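Local coordinates for putative oxidoreductase (Salmonella enterica subsp. enterica serovar Typhimurium, PDB 3NX4), which binds NADP and probably reduces acryloyl-CoA with NADPH, as a member of the zinc-binding dehydrogenase-like (medium-chain dehydrogenase/reductase) family, at residues A27-V32 against A71-R76; S23-G28 against R101-G106; A213-T218 against A229-G234; M136-A141 against G234-A239. All coordinates share one frame; numbering follows the deposited sequence.

Contact 1 (A27-V32 against A71-R76); sequences AGDVTV and ASEDPR
Backbone hydrogen bonds set the register where strands 30-39 and 64-72 run antiparallel at the edge of the GroES-like domain. Thr31 N gives to Ala71 O at 2.9 Å, almost along the carbonyl axis, and the return bond from Ala71 N to Thr31 O is stretched to 3.5 Å and weak. Past the non-hydrogen-bonded pair Val30-Ser72, Glu73 N closes a straight 2.8 Å bond (171°) onto Asp29 O, in the plane of that carbonyl. On the other flank Asp29 and Val30 both face Val104, a classic beta bulge.

The apolar part is small: CG2 of Val30, anti to the carbonyl carbon, rests 3.9 Å from CB of Asp74.

Charge dominates the rest. Arg76 takes Asp74 side-on, NE to OD1 and NH2 to OD2, both on syn lone pairs, while Arg76 N reaches the anti lone pair of OD1 and makes an Asx turn. Beyond the strand ends a bridging water donates to Asp29 OD2 at 2.6 Å and to Asp74 OD2 at 2.5 Å. Asp29 OD1 and Glu73 OE1, like charges, stand 3.6 Å apart. The water may ease the Asp29-Asp74 repulsion and Arg76 probably keeps Asp74 ionised, while crowding may raise the pKa of Asp29 or Glu73.

Contact 2 (S23-G28 against R101-G106); sequences SQLPAG and RARVKG
Arg103 runs out from its strand with CG anti to the backbone N (chi1 -169°) and CD anti beyond it, then bends at chi3 (-51°), so that the guanidinium swings along the 23-28 loop. Leu25 has CG anti to its carbonyl carbon (chi1 -65°), which sends its two methyls to Arg101. This is the edge of the GroES-like domain, where the loop leading into strand 30-39 lies across strand 101-104.

The arginine does most of the touching. CB of Leu25 sits over one face of the Arg103 guanidinium, toward its rim, 4.0 Å from Arg103 NH2, and Leu25 O lies over a face as well. Nearer its own strand, the aliphatic part of Arg103 passes between backbone carbonyls, with CG 3.4 Å from Gly28 O. At the other end CD1 of Leu25 packs on CB of Arg101 at 4.0 Å, and Trp95 also touches this leucine.

Gly28 closes the loop against Val104, their CA atoms 4.6 Å apart. A CB there would lie 3.0 Å from Val104 N, a clash, so this approach depends on the missing side chain. Tightest of all is the arginine methylene against a loop carbonyl: Arg103 CD to Pro26 O, 3.1 Å.

Contact 3 (A213-T218 against A229-G234); sequences AGAIDT and AQMNYG. With NAP (NADP nicotinamide-adenine-dinucleotide phosphate), chain C.
Met231, a selenomethionine, curls back on itself, and that fold brings its end to the strand. CG stands anti to the carbonyl carbon (chi1 -59°), and the chain bends again at chi2 and at chi3 (both -55°), so a side chain that does not start out toward 213-218 ends with SE and CE against it. The selenium meets the methyl of Ala215, which points toward it, at 4.1 Å. The terminal methyl goes on to the backbone: Met231 CE is 3.7 Å from Gly214 CA and 3.7 Å from Ala213 O. Gly214 offers only its backbone here.

Asn232, one residue on, takes the same first torsion but comes at the start of the strand. Its ND2 lies 3.5 Å from Ala213 N; both are donors, so this is contact without a hydrogen bond. Although Ala213 CB points away from 229-234 overall, it still meets Asn232 ND2 at 4.0 Å. No hydrogen bond joins the segments, and the apolar fit is all between SE, CE and the small residues. Next along, Tyr233 OH bonds to Asp266 of the second subunit.

At the far end of the strand Thr218 belongs to the NADP pocket, with its O 3.5 Å from C4D of NAP. Strand 212-217, helix 221-229 and strand 235-239 form a beta-alpha-beta crossover of the parallel Rossmann-type sheet, and 231-232 lies on the way from the helix to the second strand. The helix sends Val227 onto Ala215, Val260 touches Met231, and strand 212-217 runs as an inner strand between 150-152 and 235-239.

Contact 4 (M136-A141 against G234-A239); sequences MALEDA and GGCVAA
In the Rossmann-type nucleotide-binding domain, the last turn of helix 118-140 lies on one face of the parallel sheet, over strand 235-239. The axes of 136-140 and 235-239 pass 8.1 Å apart and run nearly antiparallel, at 155°, so short side chains from each meet in sequence along the interface.

Cys236 takes most of the contact from the strand side. Its SG is anti to the backbone N (chi1 178°), and CB points toward the helix. The methyl of Ala141, just past the helix end, comes straight onto CB of Cys236 at 3.5 Å, and SG lies 3.8 Å from that same methyl. Leu138, about one turn before Ala141, approaches the same cysteine. Its first side-chain bond does not aim at the strand, but with CG anti to the carbonyl carbon (chi1 -65°) the CD2 methyl reaches across, 4.0 Å from Cys236 SG and 3.3 Å from Cys236 O. Just before Leu138, Ala137 meets Ala238 methyl to methyl, CB to CB 4.1 Å.

Val237 turns to the other face of the sheet, onto Leu224 and Leu228 of helix 221-229, so the strand is packed on both faces. Strand 261-264 borders it, with Arg261 touching Ala141 and Cys236. Ala238 also lies about 4 Å, side chain to side chain, from Val265 of the NADP site.

No hydrogen bond crosses between helix and strand. The contact rests on van der Waals packing of three alanines, a leucine and a thiol, and the alanine methyls let the backbones come close, with Ala137 CA 6.4 Å from Ala238 CA.

Overall arrangement
The four contacts fall into two pairs in different domains. Contacts 1 and 2, centres 8 Å apart, share Ala27 and Gly28 and are partly buried in the GroES-like domain. Contact 1 pairs two strands through backbone bonds, with acids and a salt bridge beside them; contact 2 lays the preceding loop on strand 101-104 of the same sheet, by packing along Arg103. Contacts 3 and 4, also 8 Å apart between centres, share Gly234 and are buried in the Rossmann-type domain, where small apolar groups meet. Contact 3 is nested in the loop closed by contact 4, and probable hydrogen bonds from Ala238 N to Ala215 O and from Asp217 N to Ala238 O link their strands.

Contact 1 (A27-V32 against A71-R76)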
loop_
_atom_site.group_PDB
_atom_site.type_symbol
_atom_site.label_atom_id
_atom_site.label_comp_id
_atom_site.label_asym_id
_atom_site.label_seq_id
_atom_site.Cartn_x
_atom_site.Cartn_y
_atom_site.Cartn_z
ATOM N N ALA A 27 -32.179 3.038 -20.385
ATOM C CA ALA A 27 -33.228 2.622 -19.467
ATOM C C ALA A 27 -32.732 2.718 -18.031
ATOM O O ALA A 27 -31.552 2.502 -17.759
ATOM C CB ALA A 27 -33.690 1.204 -19.784
ATOM N N GLY A 28 -33.639 3.051 -17.119
ATOM C CA GLY A 28 -33.310 3.131 -15.709
ATOM C C GLY A 28 -34.505 3.535 -14.869
ATOM O O GLY A 28 -35.456 4.135 -15.367
ATOM N N ASP A 29 -34.447 3.218 -13.582
ATOM C CA ASP A 29 -35.577 3.450 -12.691
ATOM C C ASP A 29 -35.797 4.904 -12.306
ATOM O O ASP A 29 -36.914 5.292 -11.980
ATOM C CB ASP A 29 -35.430 2.614 -11.424
ATOM C CG ASP A 29 -35.559 1.137 -11.694
ATOM O OD1 ASP A 29 -36.243 0.767 -12.679
ATOM O OD2 ASP A 29 -34.978 0.346 -10.924
ATOM N N VAL A 30 -34.737 5.709 -12.320
ATOM C CA VAL A 30 -34.857 7.073 -11.829
ATOM C C VAL A 30 -34.472 8.089 -12.888
ATOM O O VAL A 30 -33.367 8.039 -13.428
ATOM C CB VAL A 30 -34.003 7.298 -10.564
ATOM C CG1 VAL A 30 -34.389 8.603 -9.914
ATOM C CG2 VAL A 30 -34.194 6.132 -9.592
ATOM N N THR A 31 -35.403 8.998 -13.183
ATOM C CA THR A 31 -35.161 10.092 -14.114
ATOM C C THR A 31 -34.882 11.383 -13.366
ATOM O O THR A 31 -35.674 11.815 -12.526
ATOM C CB THR A 31 -36.359 10.313 -15.051
ATOM O OG1 THR A 31 -36.508 9.169 -15.893
ATOM C CG2 THR A 31 -36.135 11.552 -15.909
ATOM N N VAL A 32 -33.748 11.996 -13.679
ATOM C CA VAL A 32 -33.300 13.179 -12.967
ATOM C C VAL A 32 -33.199 14.373 -13.898
ATOM O O VAL A 32 -32.629 14.277 -14.985
ATOM C CB VAL A 32 -31.921 12.930 -12.322
ATOM C CG1 VAL A 32 -31.461 14.147 -11.556
ATOM C CG2 VAL A 32 -31.980 11.691 -11.412
ATOM N N ALA A 71 -39.093 11.591 -11.965
ATOM C CA ALA A 71 -39.902 10.398 -11.737
ATOM C C ALA A 71 -39.024 9.251 -11.262
ATOM O O ALA A 71 -37.840 9.197 -11.585
ATOM C CB ALA A 71 -40.642 10.007 -13.003
ATOM N N SER A 72 -39.611 8.332 -10.504
ATOM C CA SER A 72 -38.872 7.191 -9.980
ATOM C C SER A 72 -39.729 5.931 -9.885
ATOM O O SER A 72 -40.840 5.971 -9.370
ATOM C CB SER A 72 -38.325 7.504 -8.592
ATOM O OG SER A 72 -37.732 6.346 -8.020
ATOM N N GLU A 73 -39.185 4.822 -10.371
ATOM C CA GLU A 73 -39.760 3.494 -10.147
ATOM C C GLU A 73 -39.035 2.780 -9.006
ATOM O O GLU A 73 -39.336 1.634 -8.682
ATOM C CB GLU A 73 -39.665 2.653 -11.414
ATOM C CG GLU A 73 -40.693 3.005 -12.473
ATOM C CD GLU A 73 -40.462 2.251 -13.768
ATOM O OE1 GLU A 73 -39.285 2.096 -14.164
ATOM O OE2 GLU A 73 -41.455 1.809 -14.386
ATOM N N ASP A 74 -38.081 3.468 -8.396
ATOM C CA ASP A 74 -37.338 2.926 -7.269
ATOM C C ASP A 74 -37.986 3.439 -5.988
ATOM O O ASP A 74 -38.149 4.647 -5.817
ATOM C CB ASP A 74 -35.880 3.390 -7.345
ATOM C CG ASP A 74 -34.980 2.654 -6.375
ATOM O OD1 ASP A 74 -35.181 2.795 -5.151
ATOM O OD2 ASP A 74 -34.065 1.943 -6.839
ATOM N N PRO A 75 -38.361 2.528 -5.077
ATOM C CA PRO A 75 -39.078 2.973 -3.875
ATOM C C PRO A 75 -38.230 3.853 -2.940
ATOM O O PRO A 75 -38.781 4.456 -2.020
ATOM C CB PRO A 75 -39.478 1.655 -3.193
ATOM C CG PRO A 75 -38.467 0.667 -3.673
ATOM C CD PRO A 75 -38.137 1.070 -5.084
ATOM N N ARG A 76 -36.926 3.958 -3.188
ATOM C CA ARG A 76 -36.065 4.784 -2.338
ATOM C C ARG A 76 -36.017 6.255 -2.769
ATOM O O ARG A 76 -35.491 7.103 -2.046
ATOM C CB ARG A 76 -34.643 4.218 -2.294
ATOM C CG ARG A 76 -34.536 2.831 -1.689
ATOM C CD ARG A 76 -33.155 2.256 -1.959
ATOM N NE ARG A 76 -32.969 1.988 -3.380
ATOM C CZ ARG A 76 -31.851 1.515 -3.918
ATOM N NH1 ARG A 76 -30.795 1.264 -3.153
ATOM N NH2 ARG A 76 -31.786 1.302 -5.225
HETATM O O HOH W 1 -33.391 1.487 -9.237
#

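Contact 2 (S23-G28 against R101-G106)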
loop_
_atom_site.group_PDB
_atom_site.type_symbol
_atom_site.label_atom_id
_atom_site.label_comp_id
_atom_site.label_asym_id
_atom_site.label_seq_id
_atom_site.Cartn_x
_atom_site.Cartn_y
_atom_site.Cartn_z
ATOM N N SER A 23 -36.614 10.382 -24.647
ATOM C CA SER A 23 -36.856 8.955 -24.860
ATOM C C SER A 23 -35.627 8.219 -25.402
ATOM O O SER A 23 -35.631 6.996 -25.508
ATOM C CB SER A 23 -38.054 8.745 -25.794
ATOM O OG SER A 23 -37.849 9.395 -27.037
ATOM N N GLN A 24 -34.582 8.969 -25.742
ATOM C CA GLN A 24 -33.335 8.382 -26.232
ATOM C C GLN A 24 -32.400 7.973 -25.093
ATOM O O GLN A 24 -31.432 7.238 -25.304
ATOM C CB GLN A 24 -32.600 9.361 -27.147
ATOM C CG GLN A 24 -33.371 9.794 -28.373
ATOM C CD GLN A 24 -32.548 10.716 -29.253
ATOM O OE1 GLN A 24 -32.951 11.842 -29.543
ATOM N NE2 GLN A 24 -31.381 10.242 -29.677
ATOM N N LEU A 25 -32.681 8.463 -23.889
ATOM C CA LEU A 25 -31.861 8.134 -22.729
ATOM C C LEU A 25 -31.889 6.633 -22.455
ATOM O O LEU A 25 -32.877 5.965 -22.766
ATOM C CB LEU A 25 -32.371 8.873 -21.495
ATOM C CG LEU A 25 -32.306 10.395 -21.448
ATOM C CD1 LEU A 25 -32.948 10.880 -20.160
ATOM C CD2 LEU A 25 -30.869 10.867 -21.553
ATOM N N PRO A 26 -30.811 6.101 -21.854
ATOM C CA PRO A 26 -30.783 4.673 -21.519
ATOM C C PRO A 26 -31.920 4.325 -20.570
ATOM O O PRO A 26 -32.556 5.220 -20.014
ATOM C CB PRO A 26 -29.440 4.513 -20.793
ATOM C CG PRO A 26 -29.107 5.891 -20.292
ATOM C CD PRO A 26 -29.605 6.801 -21.373
ATOM N N ALA A 27 -32.179 3.038 -20.385
ATOM C CA ALA A 27 -33.228 2.622 -19.467
ATOM C C ALA A 27 -32.732 2.718 -18.031
ATOM O O ALA A 27 -31.552 2.502 -17.759
ATOM C CB ALA A 27 -33.690 1.204 -19.784
ATOM N N GLY A 28 -33.639 3.051 -17.119
ATOM C CA GLY A 28 -33.310 3.131 -15.709
ATOM C C GLY A 28 -34.505 3.535 -14.869
ATOM O O GLY A 28 -35.456 4.135 -15.367
ATOM N N ARG A 101 -31.030 16.054 -18.709
ATOM C CA ARG A 101 -31.683 14.945 -18.009
ATOM C C ARG A 101 -30.790 13.719 -17.999
ATOM O O ARG A 101 -29.991 13.515 -18.911
ATOM C CB ARG A 101 -33.007 14.568 -18.689
ATOM C CG ARG A 101 -33.797 15.738 -19.228
ATOM C CD ARG A 101 -34.979 16.060 -18.346
ATOM N NE ARG A 101 -35.891 16.999 -18.992
ATOM C CZ ARG A 101 -35.913 18.308 -18.758
ATOM N NH1 ARG A 101 -35.069 18.848 -17.886
ATOM N NH2 ARG A 101 -36.786 19.079 -19.397
ATOM N N ALA A 102 -30.954 12.885 -16.975
ATOM C CA ALA A 102 -30.237 11.620 -16.889
ATOM C C ALA A 102 -31.203 10.566 -16.386
ATOM O O ALA A 102 -32.160 10.884 -15.676
ATOM C CB ALA A 102 -29.023 11.730 -15.952
ATOM N N ARG A 103 -30.970 9.320 -16.778
ATOM C CA ARG A 103 -31.775 8.205 -16.291
ATOM C C ARG A 103 -30.845 7.102 -15.820
ATOM O O ARG A 103 -29.998 6.635 -16.582
ATOM C CB ARG A 103 -32.717 7.689 -17.381
ATOM C CG ARG A 103 -33.768 6.719 -16.848
ATOM C CD ARG A 103 -34.696 6.199 -17.967
ATOM N NE ARG A 103 -35.235 7.292 -18.756
ATOM C CZ ARG A 103 -35.789 7.147 -19.956
ATOM N NH1 ARG A 103 -35.872 5.943 -20.506
ATOM N NH2 ARG A 103 -36.252 8.205 -20.606
ATOM N N VAL A 104 -31.001 6.694 -14.562
ATOM C CA VAL A 104 -30.029 5.828 -13.910
ATOM C C VAL A 104 -30.680 4.876 -12.924
ATOM O O VAL A 104 -31.866 4.988 -12.616
ATOM C CB VAL A 104 -28.979 6.649 -13.119
ATOM C CG1 VAL A 104 -28.180 7.547 -14.052
ATOM C CG2 VAL A 104 -29.656 7.471 -12.022
ATOM N N LYS A 105 -29.885 3.939 -12.420
ATOM C CA LYS A 105 -30.354 3.006 -11.410
ATOM C C LYS A 105 -30.365 3.705 -10.068
ATOM O O LYS A 105 -29.450 4.457 -9.755
ATOM C CB LYS A 105 -29.406 1.820 -11.312
ATOM C CG LYS A 105 -29.250 1.007 -12.575
ATOM C CD LYS A 105 -28.392 -0.217 -12.280
ATOM C CE LYS A 105 -28.089 -1.018 -13.537
ATOM N NZ LYS A 105 -27.149 -2.144 -13.254
ATOM N N GLY A 106 -31.380 3.431 -9.258
ATOM C CA GLY A 106 -31.418 3.961 -7.909
ATOM C C GLY A 106 -30.158 3.686 -7.101
ATOM O O GLY A 106 -29.757 4.511 -6.283
#

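Contact 3 (A213-T218 against A229-G234)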
loop_
_atom_site.group_PDB
_atom_site.type_symbol
_atom_site.label_atom_id
_atom_site.label_comp_id
_atom_site.label_asym_id
_atom_site.label_seq_id
_atom_site.Cartn_x
_atom_site.Cartn_y
_atom_site.Cartn_z
ATOM N N ALA A 213 4.738 12.149 6.740
ATOM C CA ALA A 213 3.941 11.180 7.503
ATOM C C ALA A 213 2.870 10.560 6.601
ATOM O O ALA A 213 2.526 9.384 6.731
ATOM C CB ALA A 213 3.290 11.849 8.713
ATOM N N GLY A 214 2.342 11.359 5.685
ATOM C CA GLY A 214 1.299 10.907 4.778
ATOM C C GLY A 214 1.430 11.595 3.427
ATOM O O GLY A 214 2.167 12.580 3.271
ATOM N N ALA A 215 0.719 11.079 2.438
ATOM C CA ALA A 215 0.726 11.710 1.134
ATOM C C ALA A 215 -0.548 11.388 0.381
ATOM O O ALA A 215 -1.115 10.313 0.518
ATOM C CB ALA A 215 1.960 11.294 0.314
ATOM N N ILE A 216 -0.992 12.343 -0.420
ATOM C CA ILE A 216 -2.122 12.127 -1.303
ATOM C C ILE A 216 -1.570 12.392 -2.695
ATOM O O ILE A 216 -1.160 13.519 -2.999
ATOM C CB ILE A 216 -3.285 13.086 -0.957
ATOM C CG1 ILE A 216 -3.792 12.794 0.467
ATOM C CG2 ILE A 216 -4.410 12.970 -1.994
ATOM C CD1 ILE A 216 -5.076 13.560 0.868
ATOM N N ASP A 217 -1.512 11.350 -3.520
ATOM C CA ASP A 217 -0.898 11.465 -4.837
ATOM C C ASP A 217 -1.895 11.373 -5.977
ATOM O O ASP A 217 -2.696 10.434 -6.041
ATOM C CB ASP A 217 0.172 10.398 -5.056
ATOM C CG ASP A 217 0.779 10.480 -6.454
ATOM O OD1 ASP A 217 1.479 11.485 -6.757
ATOM O OD2 ASP A 217 0.534 9.555 -7.258
ATOM N N THR A 218 -1.843 12.359 -6.864
ATOM C CA THR A 218 -2.704 12.430 -8.027
ATOM C C THR A 218 -1.912 12.348 -9.332
ATOM O O THR A 218 -2.480 12.403 -10.399
ATOM C CB THR A 218 -3.465 13.758 -8.041
ATOM O OG1 THR A 218 -2.555 14.815 -8.336
ATOM C CG2 THR A 218 -4.121 14.023 -6.699
ATOM N N ALA A 229 9.823 7.165 -1.836
ATOM C CA ALA A 229 11.195 7.116 -1.312
ATOM C C ALA A 229 11.434 8.084 -0.144
ATOM O O ALA A 229 12.417 7.948 0.601
ATOM C CB ALA A 229 12.221 7.374 -2.447
ATOM N N GLN A 230 10.522 9.043 0.010
ATOM C CA GLN A 230 10.609 10.092 1.024
ATOM C C GLN A 230 9.676 9.892 2.223
ATOM O O GLN A 230 9.568 10.775 3.081
ATOM C CB GLN A 230 10.244 11.445 0.388
ATOM C CG GLN A 230 11.283 11.978 -0.613
ATOM C CD GLN A 230 10.807 13.231 -1.342
ATOM O OE1 GLN A 230 9.611 13.484 -1.448
ATOM N NE2 GLN A 230 11.757 14.015 -1.855
HETATM N N MSE A 231 8.962 8.773 2.267
HETATM C CA MSE A 231 8.004 8.547 3.359
HETATM C C MSE A 231 8.695 8.245 4.690
HETATM O O MSE A 231 9.689 7.501 4.742
HETATM C CB MSE A 231 7.039 7.399 3.021
HETATM C CG MSE A 231 6.218 7.626 1.757
HETATM SE SE MSE A 231 5.203 9.314 1.764
HETATM C CE MSE A 231 4.202 9.100 3.423
ATOM N N ASN A 232 8.156 8.807 5.766
ATOM C CA ASN A 232 8.584 8.418 7.100
ATOM C C ASN A 232 8.343 6.919 7.299
ATOM O O ASN A 232 7.457 6.334 6.684
ATOM C CB ASN A 232 7.773 9.153 8.171
ATOM C CG ASN A 232 8.089 10.635 8.259
ATOM O OD1 ASN A 232 9.069 11.125 7.693
ATOM N ND2 ASN A 232 7.268 11.353 9.010
ATOM N N TYR A 233 9.121 6.304 8.176
ATOM C CA TYR A 233 8.815 4.946 8.606
ATOM C C TYR A 233 7.345 4.826 9.056
ATOM O O TYR A 233 6.869 5.628 9.869
ATOM C CB TYR A 233 9.759 4.557 9.736
ATOM C CG TYR A 233 9.659 3.108 10.099
ATOM C CD1 TYR A 233 8.652 2.656 10.951
ATOM C CD2 TYR A 233 10.567 2.185 9.594
ATOM C CE1 TYR A 233 8.551 1.312 11.287
ATOM C CE2 TYR A 233 10.480 0.835 9.935
ATOM C CZ TYR A 233 9.469 0.411 10.781
ATOM O OH TYR A 233 9.372 -0.923 11.120
ATOM N N GLY A 234 6.621 3.838 8.523
ATOM C CA GLY A 234 5.208 3.656 8.847
ATOM C C GLY A 234 4.259 4.658 8.180
ATOM O O GLY A 234 3.067 4.702 8.480
HETATM P PA NAP C . -6.546 17.847 -12.458
HETATM O O1A NAP C . -7.475 18.863 -11.936
HETATM O O2A NAP C . -6.157 17.940 -13.873
HETATM O O5B NAP C . -5.255 17.752 -11.522
HETATM C C5B NAP C . -4.120 17.083 -11.998
HETATM C C4B NAP C . -2.937 17.914 -11.524
HETATM O O4B NAP C . -1.758 17.199 -11.772
HETATM C C3B NAP C . -2.813 19.240 -12.279
HETATM O O3B NAP C . -3.485 20.274 -11.587
HETATM C C2B NAP C . -1.316 19.484 -12.285
HETATM O O2B NAP C . -1.000 20.159 -11.091
HETATM C C1B NAP C . -0.729 18.086 -12.190
HETATM N N9A NAP C . -0.239 17.606 -13.490
HETATM C C8A NAP C . -0.881 17.672 -14.702
HETATM N N7A NAP C . -0.085 17.086 -15.630
HETATM C C5A NAP C . 1.036 16.641 -15.025
HETATM C C6A NAP C . 2.165 15.983 -15.497
HETATM N N6A NAP C . 2.290 15.670 -16.780
HETATM N N1A NAP C . 3.163 15.652 -14.615
HETATM C C2A NAP C . 3.050 15.974 -13.279
HETATM N N3A NAP C . 1.931 16.634 -12.814
HETATM C C4A NAP C . 0.946 16.961 -13.678
HETATM O O3 NAP C . -7.197 16.380 -12.261
HETATM P PN NAP C . -8.175 15.842 -11.112
HETATM O O1N NAP C . -9.580 15.858 -11.582
HETATM O O2N NAP C . -7.816 16.569 -9.873
HETATM O O5D NAP C . -7.645 14.322 -11.043
HETATM C C5D NAP C . -6.316 14.090 -10.642
HETATM C C4D NAP C . -5.917 12.667 -11.000
HETATM O O4D NAP C . -6.699 11.786 -10.230
HETATM C C3D NAP C . -6.214 12.346 -12.455
HETATM O O3D NAP C . -5.208 11.490 -12.950
HETATM C C2D NAP C . -7.531 11.606 -12.407
HETATM O O2D NAP C . -7.642 10.681 -13.460
HETATM C C1D NAP C . -7.401 10.898 -11.074
HETATM N N1N NAP C . -8.682 10.555 -10.445
HETATM C C2N NAP C . -8.949 9.235 -10.220
HETATM C C3N NAP C . -10.133 8.834 -9.607
HETATM C C7N NAP C . -10.130 7.489 -8.933
HETATM O O7N NAP C . -11.306 6.724 -8.883
HETATM N N7N NAP C . -8.995 7.055 -8.397
HETATM C C4N NAP C . -11.054 9.807 -9.219
HETATM C C5N NAP C . -10.768 11.159 -9.450
HETATM C C6N NAP C . -9.567 11.521 -10.058
HETATM P P2B NAP C . 0.185 21.265 -11.053
HETATM O O1X NAP C . 0.029 22.028 -9.766
HETATM O O2X NAP C . 1.526 20.571 -11.078
HETATM O O3X NAP C . 0.020 22.166 -12.248
#

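Contact 4 (M136-A141 against G234-A239)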
loop_
_atom_site.group_PDB
_atom_site.type_symbol
_atom_site.label_atom_id
_atom_site.label_comp_id
_atom_site.label_asym_id
_atom_site.label_seq_id
_atom_site.Cartn_x
_atom_site.Cartn_y
_atom_site.Cartn_z
HETATM N N MSE A 136 -9.509 9.854 4.244
HETATM C CA MSE A 136 -9.983 8.774 5.106
HETATM C C MSE A 136 -8.998 7.592 5.154
HETATM O O MSE A 136 -8.836 6.940 6.192
HETATM C CB MSE A 136 -11.381 8.337 4.665
HETATM C CG MSE A 136 -12.448 9.360 5.046
HETATM SE SE MSE A 136 -14.184 9.021 4.159
HETATM C CE MSE A 136 -14.558 7.252 4.830
ATOM N N ALA A 137 -8.327 7.338 4.035
ATOM C CA ALA A 137 -7.273 6.324 3.977
ATOM C C ALA A 137 -6.107 6.662 4.905
ATOM O O ALA A 137 -5.594 5.793 5.611
ATOM C CB ALA A 137 -6.780 6.151 2.544
ATOM N N LEU A 138 -5.677 7.919 4.904
ATOM C CA LEU A 138 -4.621 8.338 5.822
ATOM C C LEU A 138 -5.063 8.120 7.264
ATOM O O LEU A 138 -4.293 7.632 8.096
ATOM C CB LEU A 138 -4.262 9.813 5.598
ATOM C CG LEU A 138 -3.638 10.175 4.249
ATOM C CD1 LEU A 138 -3.179 11.636 4.261
ATOM C CD2 LEU A 138 -2.466 9.273 3.919
ATOM N N GLU A 139 -6.311 8.487 7.558
ATOM C CA GLU A 139 -6.876 8.252 8.883
ATOM C C GLU A 139 -6.911 6.756 9.255
ATOM O O GLU A 139 -6.564 6.382 10.384
ATOM C CB GLU A 139 -8.280 8.867 8.988
ATOM C CG GLU A 139 -8.270 10.374 8.972
ATOM C CD GLU A 139 -9.662 10.998 8.893
ATOM O OE1 GLU A 139 -10.648 10.268 8.631
ATOM O OE2 GLU A 139 -9.764 12.227 9.102
ATOM N N ASP A 140 -7.343 5.911 8.321
ATOM C CA ASP A 140 -7.312 4.459 8.516
ATOM C C ASP A 140 -5.903 3.982 8.883
ATOM O O ASP A 140 -5.732 3.007 9.612
ATOM C CB ASP A 140 -7.745 3.727 7.236
ATOM C CG ASP A 140 -9.238 3.854 6.949
ATOM O OD1 ASP A 140 -9.996 4.309 7.837
ATOM O OD2 ASP A 140 -9.653 3.477 5.829
ATOM N N ALA A 141 -4.894 4.653 8.346
ATOM C CA ALA A 141 -3.501 4.273 8.583
ATOM C C ALA A 141 -2.981 4.856 9.892
ATOM O O ALA A 141 -1.837 4.611 10.280
ATOM C CB ALA A 141 -2.619 4.727 7.401
ATOM N N GLY A 234 6.621 3.838 8.523
ATOM C CA GLY A 234 5.208 3.656 8.847
ATOM C C GLY A 234 4.259 4.658 8.180
ATOM O O GLY A 234 3.067 4.702 8.480
ATOM N N GLY A 235 4.784 5.463 7.264
ATOM C CA GLY A 235 3.969 6.443 6.552
ATOM C C GLY A 235 2.975 5.799 5.592
ATOM O O GLY A 235 3.105 4.622 5.257
ATOM N N CYS A 236 1.974 6.569 5.160
ATOM C CA CYS A 236 0.976 6.076 4.209
ATOM C C CYS A 236 0.795 7.018 3.020
ATOM O O CYS A 236 0.621 8.225 3.185
ATOM C CB CYS A 236 -0.379 5.895 4.907
ATOM S SG CYS A 236 -1.741 5.339 3.782
ATOM N N VAL A 237 0.816 6.456 1.820
ATOM C CA VAL A 237 0.470 7.214 0.634
ATOM C C VAL A 237 -0.890 6.764 0.117
ATOM O O VAL A 237 -1.083 5.582 -0.165
ATOM C CB VAL A 237 1.478 6.977 -0.505
ATOM C CG1 VAL A 237 1.064 7.811 -1.736
ATOM C CG2 VAL A 237 2.886 7.324 -0.059
ATOM N N ALA A 238 -1.831 7.701 -0.009
ATOM C CA ALA A 238 -3.093 7.437 -0.690
ATOM C C ALA A 238 -2.936 7.866 -2.153
ATOM O O ALA A 238 -2.706 9.030 -2.444
ATOM C CB ALA A 238 -4.257 8.195 -0.009
ATOM N N ALA A 239 -3.025 6.910 -3.069
ATOM C CA ALA A 239 -2.787 7.182 -4.479
ATOM C C ALA A 239 -4.084 7.058 -5.261
ATOM O O ALA A 239 -4.779 6.037 -5.161
ATOM C CB ALA A 239 -1.746 6.202 -5.029
#